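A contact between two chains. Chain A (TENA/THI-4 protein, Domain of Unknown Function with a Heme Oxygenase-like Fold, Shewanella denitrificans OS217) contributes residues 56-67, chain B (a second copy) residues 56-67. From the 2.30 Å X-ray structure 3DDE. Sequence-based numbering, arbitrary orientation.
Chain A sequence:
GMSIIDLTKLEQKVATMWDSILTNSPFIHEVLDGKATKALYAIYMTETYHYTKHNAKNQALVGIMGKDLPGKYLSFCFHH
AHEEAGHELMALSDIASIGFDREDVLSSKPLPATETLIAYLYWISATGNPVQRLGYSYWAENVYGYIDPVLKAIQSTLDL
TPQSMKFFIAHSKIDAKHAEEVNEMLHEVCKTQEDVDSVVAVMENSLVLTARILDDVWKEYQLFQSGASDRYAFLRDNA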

# COMPACT_ATOMS: atom_id res chain seq x y z
N ALA A 56 -7.15 0.66 -14.93
CA ALA A 56 -5.87 1.25 -15.23
C ALA A 56 -5.01 1.23 -13.97
O ALA A 56 -3.83 0.92 -14.02
CB ALA A 56 -6.03 2.70 -15.75
N LYS A 57 -5.63 1.56 -12.84
CA LYS A 57 -4.96 1.64 -11.55
C LYS A 57 -4.46 0.29 -11.06
O LYS A 57 -3.30 0.18 -10.70
CB LYS A 57 -5.89 2.24 -10.52
CG LYS A 57 -6.25 3.67 -10.82
CD LYS A 57 -7.11 4.23 -9.71
CE LYS A 57 -7.39 5.67 -9.98
NZ LYS A 57 -7.90 6.34 -8.76
N ASN A 58 -5.32 -0.74 -11.06
CA ASN A 58 -4.86 -2.04 -10.62
C ASN A 58 -3.85 -2.70 -11.59
O ASN A 58 -2.99 -3.48 -11.16
CB ASN A 58 -6.01 -2.96 -10.12
CG ASN A 58 -7.06 -3.29 -11.18
OD1 ASN A 58 -6.76 -3.68 -12.32
ND2 ASN A 58 -8.31 -3.21 -10.76
N GLN A 59 -3.92 -2.35 -12.89
CA GLN A 59 -2.93 -2.81 -13.86
C GLN A 59 -1.56 -2.18 -13.55
O GLN A 59 -0.54 -2.87 -13.55
CB GLN A 59 -3.37 -2.47 -15.29
CG GLN A 59 -2.38 -2.85 -16.38
CD GLN A 59 -2.02 -4.33 -16.37
OE1 GLN A 59 -2.63 -5.14 -17.07
NE2 GLN A 59 -1.05 -4.70 -15.53
N ALA A 60 -1.54 -0.88 -13.29
CA ALA A 60 -0.30 -0.20 -12.95
C ALA A 60 0.28 -0.76 -11.64
O ALA A 60 1.49 -0.83 -11.47
CB ALA A 60 -0.51 1.34 -12.85
N LEU A 61 -0.59 -1.20 -10.74
CA LEU A 61 -0.16 -1.73 -9.44
C LEU A 61 0.70 -3.00 -9.55
O LEU A 61 1.63 -3.19 -8.75
CB LEU A 61 -1.39 -1.95 -8.56
CG LEU A 61 -1.21 -2.18 -7.06
CD1 LEU A 61 -0.35 -1.08 -6.40
CD2 LEU A 61 -2.59 -2.28 -6.41
N VAL A 62 0.41 -3.87 -10.53
CA VAL A 62 1.22 -5.06 -10.76
C VAL A 62 2.70 -4.65 -10.96
O VAL A 62 3.62 -5.30 -10.44
CB VAL A 62 0.77 -5.84 -12.03
CG1 VAL A 62 1.67 -7.08 -12.28
CG2 VAL A 62 -0.74 -6.22 -11.97
N GLY A 63 2.92 -3.58 -11.73
CA GLY A 63 4.27 -3.09 -12.02
C GLY A 63 4.99 -2.46 -10.83
O GLY A 63 6.20 -2.48 -10.75
N ILE A 64 4.22 -1.90 -9.90
CA ILE A 64 4.78 -1.32 -8.70
C ILE A 64 5.09 -2.37 -7.63
O ILE A 64 6.12 -2.29 -6.98
CB ILE A 64 3.82 -0.25 -8.12
CG1 ILE A 64 3.66 0.88 -9.13
CG2 ILE A 64 4.35 0.29 -6.79
CD1 ILE A 64 2.34 1.57 -9.02
N MSE A 65 4.19 -3.35 -7.46
CA MSE A 65 4.32 -4.39 -6.42
C MSE A 65 5.08 -5.65 -6.83
O MSE A 65 5.65 -6.32 -5.97
CB MSE A 65 2.94 -4.83 -5.94
CG MSE A 65 2.13 -3.74 -5.36
SE MSE A 65 2.92 -2.91 -3.85
CE MSE A 65 2.67 -4.36 -2.57
N GLY A 66 5.05 -5.97 -8.12
CA GLY A 66 5.72 -7.16 -8.64
C GLY A 66 7.22 -7.03 -8.43
O GLY A 66 7.78 -5.95 -8.62
N LYS A 67 7.85 -8.12 -8.00
CA LYS A 67 9.29 -8.16 -7.76
C LYS A 67 10.01 -8.85 -8.92
O LYS A 67 9.59 -9.92 -9.39
CB LYS A 67 9.58 -8.86 -6.43
CG LYS A 67 9.10 -8.06 -5.20
N ALA B 56 9.93 4.92 -12.41
CA ALA B 56 8.72 4.52 -13.15
C ALA B 56 7.65 4.09 -12.16
O ALA B 56 6.46 4.40 -12.33
CB ALA B 56 9.02 3.38 -14.09
N LYS B 57 8.07 3.35 -11.14
CA LYS B 57 7.16 2.82 -10.14
C LYS B 57 6.55 3.92 -9.27
O LYS B 57 5.33 3.96 -9.11
CB LYS B 57 7.88 1.78 -9.27
CG LYS B 57 8.38 0.57 -10.04
CD LYS B 57 9.11 -0.36 -9.12
CE LYS B 57 9.53 -1.62 -9.86
NZ LYS B 57 10.05 -2.66 -8.90
N ASN B 58 7.36 4.82 -8.71
CA ASN B 58 6.76 5.88 -7.92
C ASN B 58 5.95 6.90 -8.75
O ASN B 58 5.00 7.49 -8.26
CB ASN B 58 7.71 6.48 -6.84
CG ASN B 58 8.97 7.13 -7.38
OD1 ASN B 58 8.93 8.01 -8.24
ND2 ASN B 58 10.10 6.78 -6.77
N GLN B 59 6.27 7.06 -10.02
CA GLN B 59 5.46 7.91 -10.92
C GLN B 59 4.08 7.27 -11.15
O GLN B 59 3.05 7.95 -11.12
CB GLN B 59 6.15 8.09 -12.26
CG GLN B 59 5.34 8.90 -13.30
CD GLN B 59 5.06 10.33 -12.88
OE1 GLN B 59 5.78 11.23 -13.28
NE2 GLN B 59 4.06 10.54 -12.04
N ALA B 60 4.07 5.97 -11.41
CA ALA B 60 2.81 5.26 -11.60
C ALA B 60 1.95 5.35 -10.33
O ALA B 60 0.72 5.47 -10.41
CB ALA B 60 3.06 3.78 -12.01
N LEU B 61 2.62 5.32 -9.17
CA LEU B 61 1.97 5.36 -7.87
C LEU B 61 1.11 6.61 -7.63
O LEU B 61 0.07 6.52 -6.97
CB LEU B 61 3.02 5.17 -6.76
CG LEU B 61 2.51 4.90 -5.35
CD1 LEU B 61 1.55 3.70 -5.32
CD2 LEU B 61 3.70 4.71 -4.38
N VAL B 62 1.53 7.77 -8.16
CA VAL B 62 0.74 9.00 -8.04
C VAL B 62 -0.66 8.77 -8.66
O VAL B 62 -1.68 9.21 -8.13
CB VAL B 62 1.42 10.20 -8.76
CG1 VAL B 62 0.52 11.46 -8.65
CG2 VAL B 62 2.80 10.47 -8.17
N GLY B 63 -0.68 8.06 -9.79
CA GLY B 63 -1.91 7.80 -10.52
C GLY B 63 -2.86 6.85 -9.82
O GLY B 63 -4.07 6.91 -10.02
N ILE B 64 -2.29 5.96 -9.02
CA ILE B 64 -3.04 5.00 -8.25
C ILE B 64 -3.57 5.56 -6.94
O ILE B 64 -4.68 5.24 -6.53
CB ILE B 64 -2.14 3.78 -7.89
CG1 ILE B 64 -1.84 2.96 -9.14
CG2 ILE B 64 -2.80 2.91 -6.80
CD1 ILE B 64 -0.68 1.98 -8.92
N MSE B 65 -2.75 6.36 -6.25
CA MSE B 65 -3.12 6.91 -4.94
C MSE B 65 -3.80 8.28 -4.99
O MSE B 65 -4.49 8.65 -4.06
CB MSE B 65 -1.88 7.04 -4.04
CG MSE B 65 -1.14 5.75 -3.79
SE MSE B 65 -2.19 4.48 -2.87
CE MSE B 65 -2.44 5.39 -1.17
N GLY B 66 -3.55 9.06 -6.05
CA GLY B 66 -4.14 10.39 -6.19
C GLY B 66 -5.63 10.26 -6.31
O GLY B 66 -6.12 9.36 -6.97
N LYS B 67 -6.36 11.16 -5.64
CA LYS B 67 -7.83 11.17 -5.65
C LYS B 67 -8.32 12.25 -6.60
O LYS B 67 -7.85 13.38 -6.56
CB LYS B 67 -8.41 11.41 -4.22
O HOH W 1 -6.17 8.67 -9.36
O HOH W 2 8.04 -4.49 -10.59

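Both stretches are helical from residue 56 to 65, and their axes run nearly antiparallel, at 150° between N-to-C directions, with a closest approach of 9.0 Å. The register is that of a near-twofold pair: Ala A60 CA lies 6.4 Å from Ala B60 CA, while Lys A57 CA to Ile B64 CA and Ile A64 CA to Lys B57 CA measure 5.1 and 5.0 Å. Each helix gives way at glycine: Gly A66 and Gly B66 leave helical phi/psi, though Gly A66 N still donates to Val A62 O at 2.8 Å.

No direct hydrogen bond crosses the contact; its center is apolar packing. Ile A64 sits as a knob among Lys B57, Ala B60, Leu B61 and Ile B64, and Ile B64 occupies the equivalent hole. Both isoleucines are m,t, and their ends reach inward until Ile A64 CD1 and Ile B64 CD1 stand 3.0 Å apart, unusually short for two methyl carbons. Both alanine CA-to-CB bonds point toward the other helix, and Ala A60 CB lies 4.4 Å from Ala B60 CB in apolar contact.

Polar links are water-mediated. Extended Lys A57 places NZ 3.0 Å from water 1, which donates to Gly B63 O (2.8 Å) and Gly B66 O (2.5 Å). Water 2 repeats this with Gly A63 O and Gly A66 O, but its bond from Lys B57 NZ, at 3.2 Å, is weak.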